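Side-chain contacts in inorganic pyrophosphatase (Neisseria gonorrhoeae, PDB 5TEA), which probably hydrolyses inorganic pyrophosphate to two phosphate ions with the help of magnesium, as a homohexamer of the PPase family: residues 41-44 with 49-52; 101-106 with 112-117; 142-147 with 162-167. All coordinates share one frame; numbering follows the deposited sequence.

Interaction 1 of 3, residues 41-44 with 49-52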
ATOM      1  N   GLU B  41       8.475 -17.354  11.187  1.00 21.39           N
ATOM      2  CA  GLU B  41       8.153 -18.658  11.739  1.00 22.73           C
ATOM      3  C   GLU B  41       7.764 -18.493  13.197  1.00 24.90           C
ATOM      4  O   GLU B  41       8.377 -17.708  13.926  1.00 23.79           O
ATOM      5  CB  GLU B  41       9.362 -19.587  11.620  1.00 31.75           C
ATOM      6  CG  GLU B  41       9.048 -21.060  11.661  1.00 42.99           C
ATOM      7  CD  GLU B  41      10.311 -21.905  11.548  1.00 57.91           C
ATOM      8  OE1 GLU B  41      11.409 -21.386  11.878  1.00 50.93           O
ATOM      9  OE2 GLU B  41      10.203 -23.076  11.117  1.00 64.08           O
ATOM     10  N   TRP B  42       6.741 -19.225  13.621  1.00 23.59           N
ATOM     11  CA  TRP B  42       6.457 -19.338  15.044  1.00 19.97           C
ATOM     12  C   TRP B  42       7.553 -20.155  15.705  1.00 25.67           C
ATOM     13  O   TRP B  42       7.795 -21.305  15.328  1.00 30.82           O
ATOM     14  CB  TRP B  42       5.094 -19.996  15.256  1.00 20.54           C
ATOM     15  CG  TRP B  42       4.785 -20.366  16.667  1.00 27.91           C
ATOM     16  CD1 TRP B  42       4.753 -21.629  17.202  1.00 32.45           C
ATOM     17  CD2 TRP B  42       4.432 -19.474  17.727  1.00 30.06           C
ATOM     18  NE1 TRP B  42       4.408 -21.570  18.529  1.00 38.18           N
ATOM     19  CE2 TRP B  42       4.202 -20.260  18.876  1.00 35.81           C
ATOM     20  CE3 TRP B  42       4.295 -18.087  17.818  1.00 24.30           C
ATOM     21  CZ2 TRP B  42       3.841 -19.703  20.101  1.00 38.22           C
ATOM     22  CZ3 TRP B  42       3.931 -17.534  19.036  1.00 27.32           C
ATOM     23  CH2 TRP B  42       3.710 -18.340  20.160  1.00 34.90           C
ATOM     24  N   ASN B  43       8.213 -19.571  16.691  1.00 27.18           N
ATOM     25  CA  ASN B  43       9.312 -20.240  17.374  1.00 32.26           C
ATOM     26  C   ASN B  43       8.735 -20.940  18.598  1.00 37.22           C
ATOM     27  O   ASN B  43       8.404 -20.298  19.598  1.00 33.90           O
ATOM     28  CB  ASN B  43      10.400 -19.235  17.731  1.00 25.18           C
ATOM     29  CG  ASN B  43      11.642 -19.898  18.291  1.00 34.09           C
ATOM     30  OD1 ASN B  43      11.572 -20.677  19.239  1.00 36.70           O
ATOM     31  ND2 ASN B  43      12.793 -19.587  17.700  1.00 41.51           N
ATOM     32  N   ARG B  44       8.614 -22.271  18.513  1.00 38.51           N
ATOM     33  CA  ARG B  44       7.979 -23.034  19.585  1.00 42.00           C
ATOM     34  C   ARG B  44       8.754 -22.910  20.891  1.00 48.17           C
ATOM     35  O   ARG B  44       8.155 -22.841  21.972  1.00 55.25           O
ATOM     36  CB  ARG B  44       7.842 -24.503  19.173  1.00 39.49           C
ATOM     37  N   PHE B  49       7.110 -15.031  17.333  1.00 21.58           N
ATOM     38  CA  PHE B  49       7.298 -15.087  15.889  1.00 19.68           C
ATOM     39  C   PHE B  49       8.668 -14.523  15.539  1.00 24.89           C
ATOM     40  O   PHE B  49       9.028 -13.423  15.971  1.00 23.72           O
ATOM     41  CB  PHE B  49       6.204 -14.312  15.149  1.00 18.30           C
ATOM     42  CG  PHE B  49       4.851 -14.951  15.266  1.00 22.06           C
ATOM     43  CD1 PHE B  49       4.478 -15.963  14.402  1.00 20.52           C
ATOM     44  CD2 PHE B  49       3.971 -14.563  16.259  1.00 24.16           C
ATOM     45  CE1 PHE B  49       3.236 -16.575  14.519  1.00 21.85           C
ATOM     46  CE2 PHE B  49       2.726 -15.164  16.378  1.00 20.30           C
ATOM     47  CZ  PHE B  49       2.358 -16.165  15.496  1.00 21.04           C
ATOM     48  N   GLN B  50       9.423 -15.278  14.751  1.00 20.68           N
ATOM     49  CA  GLN B  50      10.802 -14.939  14.442  1.00 20.43           C
ATOM     50  C   GLN B  50      10.947 -14.692  12.953  1.00 19.27           C
ATOM     51  O   GLN B  50      10.506 -15.508  12.143  1.00 21.86           O
ATOM     52  CB  GLN B  50      11.741 -16.066  14.874  1.00 27.85           C
ATOM     53  CG  GLN B  50      13.191 -15.802  14.524  1.00 29.31           C
ATOM     54  CD  GLN B  50      14.097 -16.871  15.062  1.00 34.41           C
ATOM     55  OE1 GLN B  50      13.622 -17.834  15.666  1.00 27.58           O
ATOM     56  NE2 GLN B  50      15.415 -16.712  14.862  1.00 28.18           N
ATOM     57  N   LEU B  51      11.591 -13.587  12.588  1.00 19.17           N
ATOM     58  CA  LEU B  51      12.016 -13.414  11.204  1.00 22.84           C
ATOM     59  C   LEU B  51      13.300 -14.214  11.011  1.00 21.14           C
ATOM     60  O   LEU B  51      14.384 -13.777  11.415  1.00 22.84           O
ATOM     61  CB  LEU B  51      12.236 -11.946  10.860  1.00 22.30           C
ATOM     62  CG  LEU B  51      12.568 -11.818   9.365  1.00 34.70           C
ATOM     63  CD1 LEU B  51      11.786 -10.713   8.719  1.00 36.63           C
ATOM     64  CD2 LEU B  51      14.064 -11.601   9.122  1.00 46.86           C
ATOM     65  N   ASP B  52      13.177 -15.386  10.375  1.00 22.87           N
ATOM     66  CA  ASP B  52      14.351 -16.222  10.129  1.00 28.76           C
ATOM     67  C   ASP B  52      15.293 -15.573   9.126  1.00 22.95           C
ATOM     68  O   ASP B  52      16.515 -15.611   9.304  1.00 29.26           O
ATOM     69  CB  ASP B  52      13.936 -17.600   9.613  1.00 24.55           C
ATOM     70  CG  ASP B  52      13.243 -18.439  10.663  1.00 38.10           C
ATOM     71  OD1 ASP B  52      13.409 -18.149  11.864  1.00 39.35           O
ATOM     72  OD2 ASP B  52      12.537 -19.399  10.280  1.00 37.26           O
TER
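E41 and Q50 face each other as an antiparallel hydrogen-bonded pair, and their four main-chain polar atoms serve one another: E41 N donates to Q50 O at 2.9 Å and Q50 N to E41 O at 2.8 Å. E41 O also receives a longer CA-H contact from F49, while the next amide, W42 N, is bonded to E31 OE1. Q50 is used again, by its side chain. The amide of N43 sends ND2 to OE1 of Q50 over 2.8 Å, the donor lying almost in line with the C=O of Q50 and the two amide planes only 20° apart. Q50 reaches this spot through a fully extended chain, while OD1 of N43 accepts from the backbone N of L46 in the turn, so both ends of the asparagine amide are engaged. Less usual is the approach of two acids: E41 OE1 and D52 OD2 stand 2.8 Å apart, their carboxylate planes steeply inclined. The ammonium of K39, a predicted substrate-binding residue, is salt-bridged to D52 OD2 and probably offsets the like charges. On the face carrying W42 and F49, the benzo edge of the indole points into the phenyl face, with W42 CE3 above the ring centre and 3.6 Å from F49 CZ; this T-shaped pair has planes 62° apart. F67 stacks on W42. Together these make a two-stranded antiparallel beta hairpin, strands 38-43 and 48-54, whose second strand pairs in parallel, through Q50 and L51, with a strand of a second subunit.

Interaction 2 of 3, residues 101-106 with 112-117. With CA (calcium ion), chain I.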
ATOM      1  N   GLY B 101      -7.693 -28.987   0.523  1.00 16.94           N
ATOM      2  CA  GLY B 101      -6.789 -29.829  -0.236  1.00 21.68           C
ATOM      3  C   GLY B 101      -5.429 -29.904   0.438  1.00 18.48           C
ATOM      4  O   GLY B 101      -5.236 -29.391   1.546  1.00 17.70           O
ATOM      5  N   VAL B 102      -4.492 -30.564  -0.240  1.00 16.23           N
ATOM      6  CA  VAL B 102      -3.116 -30.653   0.254  1.00 15.37           C
ATOM      7  C   VAL B 102      -2.151 -30.572  -0.912  1.00 18.56           C
ATOM      8  O   VAL B 102      -2.375 -31.173  -1.969  1.00 20.87           O
ATOM      9  CB  VAL B 102      -2.880 -31.924   1.102  1.00 16.14           C
ATOM     10  CG1 VAL B 102      -3.292 -33.216   0.351  1.00 18.08           C
ATOM     11  CG2 VAL B 102      -1.442 -31.979   1.627  1.00 17.68           C
ATOM     12  N   MET B 103      -1.095 -29.774  -0.731  1.00 15.16           N
ATOM     13  CA  MET B 103       0.026 -29.760  -1.656  1.00 13.45           C
ATOM     14  C   MET B 103       1.050 -30.765  -1.138  1.00 15.39           C
ATOM     15  O   MET B 103       1.706 -30.507  -0.127  1.00 17.36           O
ATOM     16  CB  MET B 103       0.622 -28.352  -1.755  1.00 15.82           C
ATOM     17  CG  MET B 103       1.656 -28.234  -2.845  1.00 17.93           C
ATOM     18  SD  MET B 103       2.388 -26.585  -2.894  1.00 21.04           S
ATOM     19  CE  MET B 103       3.564 -26.710  -1.552  1.00 19.21           C
ATOM     20  N   LYS B 104       1.154 -31.933  -1.797  1.00 14.77           N
ATOM     21  CA  LYS B 104       2.178 -32.900  -1.427  1.00 15.71           C
ATOM     22  C   LYS B 104       3.534 -32.403  -1.906  1.00 18.81           C
ATOM     23  O   LYS B 104       3.710 -32.106  -3.091  1.00 23.21           O
ATOM     24  CB  LYS B 104       1.883 -34.273  -2.034  1.00 16.59           C
ATOM     25  CG  LYS B 104       0.599 -34.892  -1.509  1.00 30.44           C
ATOM     26  CD  LYS B 104       0.733 -35.300  -0.052  1.00 33.48           C
ATOM     27  CE  LYS B 104       1.655 -36.505   0.094  1.00 31.17           C
ATOM     28  NZ  LYS B 104       1.707 -37.054   1.478  1.00 30.27           N
ATOM     29  N   PHE B 105       4.500 -32.337  -0.994  1.00 17.57           N
ATOM     30  CA  PHE B 105       5.698 -31.550  -1.260  1.00 19.00           C
ATOM     31  C   PHE B 105       6.891 -32.205  -0.592  1.00 20.77           C
ATOM     32  O   PHE B 105       6.803 -32.684   0.542  1.00 21.07           O
ATOM     33  CB  PHE B 105       5.506 -30.119  -0.757  1.00 20.94           C
ATOM     34  CG  PHE B 105       6.624 -29.176  -1.107  1.00 17.80           C
ATOM     35  CD1 PHE B 105       6.910 -28.867  -2.427  1.00 17.53           C
ATOM     36  CD2 PHE B 105       7.349 -28.560  -0.104  1.00 19.41           C
ATOM     37  CE1 PHE B 105       7.947 -27.979  -2.741  1.00 21.25           C
ATOM     38  CE2 PHE B 105       8.376 -27.655  -0.399  1.00 21.04           C
ATOM     39  CZ  PHE B 105       8.670 -27.367  -1.720  1.00 20.82           C
ATOM     40  N   VAL B 106       8.011 -32.209  -1.302  1.00 20.13           N
ATOM     41  CA  VAL B 106       9.262 -32.737  -0.790  1.00 19.45           C
ATOM     42  C   VAL B 106      10.257 -31.593  -0.782  1.00 23.70           C
ATOM     43  O   VAL B 106      10.415 -30.892  -1.789  1.00 23.85           O
ATOM     44  CB  VAL B 106       9.765 -33.923  -1.632  1.00 22.06           C
ATOM     45  CG1 VAL B 106      11.142 -34.367  -1.155  1.00 25.35           C
ATOM     46  CG2 VAL B 106       8.757 -35.079  -1.535  1.00 21.25           C
ATOM     47  N   ASP B 112       7.287 -32.613   3.255  1.00 21.68           N
ATOM     48  CA  ASP B 112       6.959 -31.316   3.852  1.00 22.78           C
ATOM     49  C   ASP B 112       5.635 -30.813   3.269  1.00 19.01           C
ATOM     50  O   ASP B 112       5.550 -29.739   2.678  1.00 17.53           O
ATOM     51  CB  ASP B 112       8.088 -30.316   3.621  1.00 25.88           C
ATOM     52  CG  ASP B 112       7.944 -29.065   4.470  1.00 31.83           C
ATOM     53  OD1 ASP B 112       7.281 -29.138   5.523  1.00 30.33           O
ATOM     54  OD2 ASP B 112       8.475 -28.007   4.077  1.00 32.72           O
ATOM     55  N   ASP B 113       4.583 -31.612   3.448  1.00 20.70           N
ATOM     56  CA  ASP B 113       3.280 -31.308   2.867  1.00 21.75           C
ATOM     57  C   ASP B 113       2.715 -30.022   3.449  1.00 19.70           C
ATOM     58  O   ASP B 113       3.021 -29.640   4.582  1.00 22.42           O
ATOM     59  CB  ASP B 113       2.283 -32.443   3.134  1.00 21.36           C
ATOM     60  CG  ASP B 113       2.694 -33.757   2.502  1.00 22.85           C
ATOM     61  OD1 ASP B 113       3.417 -33.730   1.484  1.00 19.06           O
ATOM     62  OD2 ASP B 113       2.274 -34.828   3.018  1.00 24.71           O
ATOM     63  N   LYS B 114       1.833 -29.378   2.683  1.00 18.59           N
ATOM     64  CA  LYS B 114       1.202 -28.131   3.095  1.00 16.61           C
ATOM     65  C   LYS B 114      -0.299 -28.227   2.854  1.00 17.38           C
ATOM     66  O   LYS B 114      -0.737 -28.494   1.731  1.00 18.75           O
ATOM     67  CB  LYS B 114       1.833 -26.945   2.350  1.00 17.42           C
ATOM     68  CG  LYS B 114       3.369 -27.041   2.391  1.00 22.28           C
ATOM     69  CD  LYS B 114       4.082 -25.733   2.223  1.00 25.46           C
ATOM     70  CE  LYS B 114       5.576 -25.991   2.042  1.00 25.12           C
ATOM     71  NZ  LYS B 114       6.170 -26.646   3.243  1.00 21.76           N
ATOM     72  N   ILE B 115      -1.072 -28.066   3.916  1.00 13.89           N
ATOM     73  CA  ILE B 115      -2.533 -28.145   3.835  1.00 17.08           C
ATOM     74  C   ILE B 115      -3.039 -26.854   3.215  1.00 16.36           C
ATOM     75  O   ILE B 115      -2.591 -25.768   3.595  1.00 18.37           O
ATOM     76  CB  ILE B 115      -3.137 -28.355   5.234  1.00 16.58           C
ATOM     77  CG1 ILE B 115      -2.418 -29.497   5.965  1.00 19.51           C
ATOM     78  CG2 ILE B 115      -4.644 -28.644   5.150  1.00 19.23           C
ATOM     79  CD1 ILE B 115      -2.518 -30.834   5.200  1.00 21.27           C
ATOM     80  N   VAL B 116      -3.948 -26.961   2.240  1.00 17.99           N
ATOM     81  CA  VAL B 116      -4.524 -25.787   1.584  1.00 14.26           C
ATOM     82  C   VAL B 116      -5.845 -25.466   2.271  1.00 14.50           C
ATOM     83  O   VAL B 116      -6.705 -26.344   2.429  1.00 14.33           O
ATOM     84  CB  VAL B 116      -4.726 -26.018   0.078  1.00 15.25           C
ATOM     85  CG1 VAL B 116      -5.169 -24.709  -0.589  1.00 16.23           C
ATOM     86  CG2 VAL B 116      -3.457 -26.568  -0.568  1.00 17.99           C
ATOM     87  N   CYS B 117      -5.993 -24.219   2.712  1.00 16.22           N
ATOM     88  CA  CYS B 117      -7.139 -23.820   3.517  1.00 19.41           C
ATOM     89  C   CYS B 117      -7.674 -22.485   3.032  1.00 19.99           C
ATOM     90  O   CYS B 117      -6.960 -21.700   2.397  1.00 16.05           O
ATOM     91  CB  CYS B 117      -6.777 -23.668   5.008  1.00 17.62           C
ATOM     92  SG  CYS B 117      -6.344 -25.187   5.864  1.00 20.54           S
TER
HETATM   93 CA    CA I 201       6.543 -28.572   7.587  1.00 39.55          CA
HETATM   94  O   HOH W   1       4.462 -29.445   6.772  1.00 22.58           O
HETATM   95  O   HOH W   2       7.540 -26.915   7.079  1.00 20.10           O
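K104 and D113 make the salt bridge that crosses between the segments, K104 NZ to D113 OD2 at 2.8 Å, on the syn side of the carboxylate but somewhat out of its plane. Two bends in the lysine chain, chi2 -70° and chi3 -71°, bring its end over to D113. The other oxygen, D113 OD1, accepts from F105 N at 3.0 Å, nearly along its C-O axis, so the carboxylate is held at both oxygens.

Main-chain bonds pair the strands around it: M103 and K114 exchange two, V116 N donates to G101 O, and D112 N closes on F105 O at 2.8 Å.

Apolar contacts divide between two faces. V102 CG2 meets I115 CD1 on one; on the other M103 and K114 lie side by side, with M103 CE 3.9 Å from K114 CD. Separately, K114 CE comes to F105 CD2 at 3.8 Å.

Charge and metal gather at the D112 end. D112 OD1 binds the calcium ion at 2.3 Å, and a water on that ion donates to D113 O. K114 NZ forms a salt bridge with D112 OD2 at 2.8 Å and also bonds to D112 O and to D80 OD2. D73, D77, D80 and the carbonyl of E78 supply the remaining protein ligands. An antiparallel beta hairpin thus delivers D112, a predicted magnesium ligand, to the acidic metal site of a family I (soluble) inorganic pyrophosphatase, occupied by calcium in this crystal.

Interaction 3 of 3, residues 142-147 with 162-167. Unlike the reference sequence in segment 162-167: G166 (reference Asp).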
ATOM      1  N   GLN B 142       0.523 -21.267 -10.197  1.00 17.81           N
ATOM      2  CA  GLN B 142       1.458 -20.274  -9.661  1.00 18.60           C
ATOM      3  C   GLN B 142       2.028 -20.725  -8.322  1.00 19.46           C
ATOM      4  O   GLN B 142       3.228 -20.569  -8.061  1.00 18.21           O
ATOM      5  CB  GLN B 142       0.769 -18.911  -9.498  1.00 16.60           C
ATOM      6  CG  GLN B 142       0.386 -18.213 -10.784  1.00 16.63           C
ATOM      7  CD  GLN B 142      -0.160 -16.816 -10.531  1.00 21.49           C
ATOM      8  OE1 GLN B 142       0.524 -15.964  -9.945  1.00 20.47           O
ATOM      9  NE2 GLN B 142      -1.391 -16.571 -10.965  1.00 19.80           N
ATOM     10  N   ILE B 143       1.179 -21.289  -7.462  1.00 16.82           N
ATOM     11  CA  ILE B 143       1.647 -21.803  -6.182  1.00 17.77           C
ATOM     12  C   ILE B 143       2.625 -22.940  -6.409  1.00 17.86           C
ATOM     13  O   ILE B 143       3.653 -23.045  -5.732  1.00 18.99           O
ATOM     14  CB  ILE B 143       0.453 -22.268  -5.323  1.00 16.36           C
ATOM     15  CG1 ILE B 143      -0.486 -21.093  -5.003  1.00 19.67           C
ATOM     16  CG2 ILE B 143       0.954 -22.943  -4.045  1.00 17.14           C
ATOM     17  CD1 ILE B 143      -1.763 -21.524  -4.302  1.00 19.75           C
ATOM     18  N   GLU B 144       2.311 -23.810  -7.368  1.00 15.71           N
ATOM     19  CA  GLU B 144       3.209 -24.912  -7.697  1.00 20.71           C
ATOM     20  C   GLU B 144       4.553 -24.384  -8.167  1.00 21.30           C
ATOM     21  O   GLU B 144       5.608 -24.860  -7.728  1.00 18.23           O
ATOM     22  CB  GLU B 144       2.578 -25.802  -8.764  1.00 19.43           C
ATOM     23  CG  GLU B 144       3.395 -27.054  -9.083  1.00 26.95           C
ATOM     24  CD  GLU B 144       2.644 -28.031  -9.969  1.00 32.56           C
ATOM     25  OE1 GLU B 144       1.406 -28.126  -9.845  1.00 29.12           O
ATOM     26  OE2 GLU B 144       3.290 -28.700 -10.798  1.00 34.36           O
ATOM     27  N   PHE B 145       4.537 -23.392  -9.060  1.00 17.79           N
ATOM     28  CA  PHE B 145       5.802 -22.850  -9.548  1.00 21.83           C
ATOM     29  C   PHE B 145       6.610 -22.251  -8.409  1.00 17.17           C
ATOM     30  O   PHE B 145       7.834 -22.456  -8.326  1.00 21.68           O
ATOM     31  CB  PHE B 145       5.566 -21.801 -10.638  1.00 19.69           C
ATOM     32  CG  PHE B 145       6.853 -21.271 -11.248  1.00 21.06           C
ATOM     33  CD1 PHE B 145       7.583 -20.275 -10.609  1.00 19.44           C
ATOM     34  CD2 PHE B 145       7.335 -21.787 -12.445  1.00 22.48           C
ATOM     35  CE1 PHE B 145       8.768 -19.809 -11.149  1.00 20.18           C
ATOM     36  CE2 PHE B 145       8.524 -21.315 -13.002  1.00 21.82           C
ATOM     37  CZ  PHE B 145       9.235 -20.322 -12.350  1.00 23.39           C
ATOM     38  N   HIS B 146       5.947 -21.485  -7.540  1.00 15.11           N
ATOM     39  CA  HIS B 146       6.623 -20.870  -6.407  1.00 19.79           C
ATOM     40  C   HIS B 146       7.381 -21.910  -5.598  1.00 20.42           C
ATOM     41  O   HIS B 146       8.578 -21.762  -5.335  1.00 19.00           O
ATOM     42  CB  HIS B 146       5.620 -20.128  -5.506  1.00 15.58           C
ATOM     43  CG  HIS B 146       6.240 -19.599  -4.248  1.00 15.80           C
ATOM     44  ND1 HIS B 146       6.957 -18.421  -4.205  1.00 18.58           N
ATOM     45  CD2 HIS B 146       6.318 -20.128  -3.005  1.00 16.24           C
ATOM     46  CE1 HIS B 146       7.415 -18.230  -2.979  1.00 21.75           C
ATOM     47  NE2 HIS B 146       7.054 -19.263  -2.236  1.00 19.49           N
ATOM     48  N   PHE B 147       6.692 -22.962  -5.170  1.00 17.19           N
ATOM     49  CA  PHE B 147       7.344 -23.896  -4.267  1.00 19.85           C
ATOM     50  C   PHE B 147       8.336 -24.802  -4.976  1.00 18.12           C
ATOM     51  O   PHE B 147       9.224 -25.341  -4.316  1.00 19.22           O
ATOM     52  CB  PHE B 147       6.285 -24.710  -3.496  1.00 17.05           C
ATOM     53  CG  PHE B 147       5.673 -23.924  -2.375  1.00 16.17           C
ATOM     54  CD1 PHE B 147       6.384 -23.707  -1.202  1.00 21.00           C
ATOM     55  CD2 PHE B 147       4.420 -23.329  -2.520  1.00 14.17           C
ATOM     56  CE1 PHE B 147       5.859 -22.926  -0.165  1.00 22.60           C
ATOM     57  CE2 PHE B 147       3.889 -22.536  -1.486  1.00 16.48           C
ATOM     58  CZ  PHE B 147       4.598 -22.355  -0.309  1.00 23.09           C
ATOM     59  N   GLU B 162       4.765 -32.793  -5.608  1.00 18.27           N
ATOM     60  CA  GLU B 162       4.573 -34.131  -6.150  1.00 21.02           C
ATOM     61  C   GLU B 162       3.171 -34.350  -6.686  1.00 24.29           C
ATOM     62  O   GLU B 162       3.002 -35.089  -7.663  1.00 23.79           O
ATOM     63  CB  GLU B 162       4.849 -35.184  -5.078  1.00 23.33           C
ATOM     64  CG  GLU B 162       6.238 -35.100  -4.473  1.00 36.37           C
ATOM     65  CD  GLU B 162       7.327 -35.612  -5.406  1.00 45.42           C
ATOM     66  OE1 GLU B 162       7.026 -35.961  -6.565  1.00 48.41           O
ATOM     67  OE2 GLU B 162       8.495 -35.670  -4.977  1.00 45.53           O
ATOM     68  N   SER B 163       2.177 -33.718  -6.066  1.00 26.76           N
ATOM     69  CA  SER B 163       0.782 -33.864  -6.459  1.00 25.78           C
ATOM     70  C   SER B 163      -0.048 -32.903  -5.630  1.00 23.93           C
ATOM     71  O   SER B 163       0.411 -32.350  -4.626  1.00 22.03           O
ATOM     72  CB  SER B 163       0.270 -35.288  -6.254  1.00 27.64           C
ATOM     73  OG  SER B 163       0.182 -35.594  -4.870  1.00 24.47           O
ATOM     74  N   TRP B 164      -1.293 -32.733  -6.062  1.00 21.05           N
ATOM     75  CA  TRP B 164      -2.295 -31.965  -5.342  1.00 17.44           C
ATOM     76  C   TRP B 164      -3.373 -32.938  -4.899  1.00 19.67           C
ATOM     77  O   TRP B 164      -3.921 -33.668  -5.732  1.00 28.52           O
ATOM     78  CB  TRP B 164      -2.879 -30.874  -6.229  1.00 19.68           C
ATOM     79  CG  TRP B 164      -1.899 -29.798  -6.537  1.00 17.17           C
ATOM     80  CD1 TRP B 164      -1.116 -29.696  -7.642  1.00 20.00           C
ATOM     81  CD2 TRP B 164      -1.611 -28.652  -5.730  1.00 13.55           C
ATOM     82  NE1 TRP B 164      -0.356 -28.545  -7.582  1.00 20.71           N
ATOM     83  CE2 TRP B 164      -0.637 -27.893  -6.414  1.00 17.14           C
ATOM     84  CE3 TRP B 164      -2.075 -28.196  -4.496  1.00 18.91           C
ATOM     85  CZ2 TRP B 164      -0.131 -26.710  -5.911  1.00 17.15           C
ATOM     86  CZ3 TRP B 164      -1.570 -27.014  -3.997  1.00 19.98           C
ATOM     87  CH2 TRP B 164      -0.611 -26.285  -4.700  1.00 21.05           C
ATOM     88  N   GLY B 165      -3.637 -32.979  -3.596  1.00 19.35           N
ATOM     89  CA  GLY B 165      -4.571 -33.942  -3.037  1.00 19.54           C
ATOM     90  C   GLY B 165      -5.838 -33.254  -2.574  1.00 21.09           C
ATOM     91  O   GLY B 165      -5.825 -32.046  -2.317  1.00 18.60           O
ATOM     92  N   GLY B 166      -6.937 -34.001  -2.458  1.00 20.68           N
ATOM     93  CA  GLY B 166      -8.189 -33.427  -2.018  1.00 23.41           C
ATOM     94  C   GLY B 166      -8.259 -33.352  -0.503  1.00 23.20           C
ATOM     95  O   GLY B 166      -7.304 -33.659   0.211  1.00 20.57           O
ATOM     96  N   ALA B 167      -9.430 -32.942  -0.008  1.00 19.34           N
ATOM     97  CA  ALA B 167      -9.567 -32.694   1.423  1.00 18.03           C
ATOM     98  C   ALA B 167      -9.463 -33.977   2.238  1.00 19.51           C
ATOM     99  O   ALA B 167      -8.985 -33.944   3.381  1.00 20.49           O
ATOM    100  CB  ALA B 167     -10.889 -31.985   1.727  1.00 25.38           C
TER
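W164 lays the edge of its indole against one flank of the helix, overlapping E144 at the pyrrole end and I143 at the benzo end. Its single polar side-chain atom is satisfied by the helix: W164 NE1 donates to E144 OE1 over 2.9 Å, with an N-H...O angle of 164°. The oxygen lies in the plane of the indole and close to the line of the N-H, so the bond is well directed from the tryptophan's side. From the acid's side it is less regular, because the donor comes in on the anti side of OE1 and stands 34° out of the carboxylate plane. E144 can span the gap because its CG lies anti to the backbone N (chi1 -175°) and the rest of the chain stays extended. On the way, its CB runs beside the benzo ring, 4.0 Å from W164 CZ2. The far end of the indole is apolar: I143 CG2 sits at the ring edge, 3.7 Å from W164 CH2, with the two side chains crossing at about a right angle. The indole also packs on M103 and V116, from strands 94-107 and 110-119, and on L132 of a loop. The backbones keep well apart: the CA atoms of E144 and W164, the nearest pair, are 9.3 Å from each other, which leaves the joining to side chains. What results is a helix docked on a beta-sheet. In these segments helix 137-149 meets strand 159-165 through W164, and F147 adds a further contact with the central pyrophosphatase sheet, on M103, L82 and K114.

How the interactions relate
Interactions 2 and 3 share a sheet and touch directly, their centres 7 Å apart: strand 159-165 runs beside strand 94-107, with V102 O 2.7 Å from G165 N and K104 O 2.8 Å from E162 N, both probable hydrogen bonds. The helix of interaction 3 touches interaction 2 as well, F105 CE1 lying 3.3 Å from F147 O. Interaction 1 stands apart in its own hairpin, about 9 Å from interaction 2 and about 12 Å from interaction 3 at the nearest atoms. D112 of interaction 2 binds the calcium ion, whereas the E41 side chain of interaction 1 stops about 7 Å short of it and is not a ligand. Interaction 3 lies on the other side of the chain's centre from interaction 1.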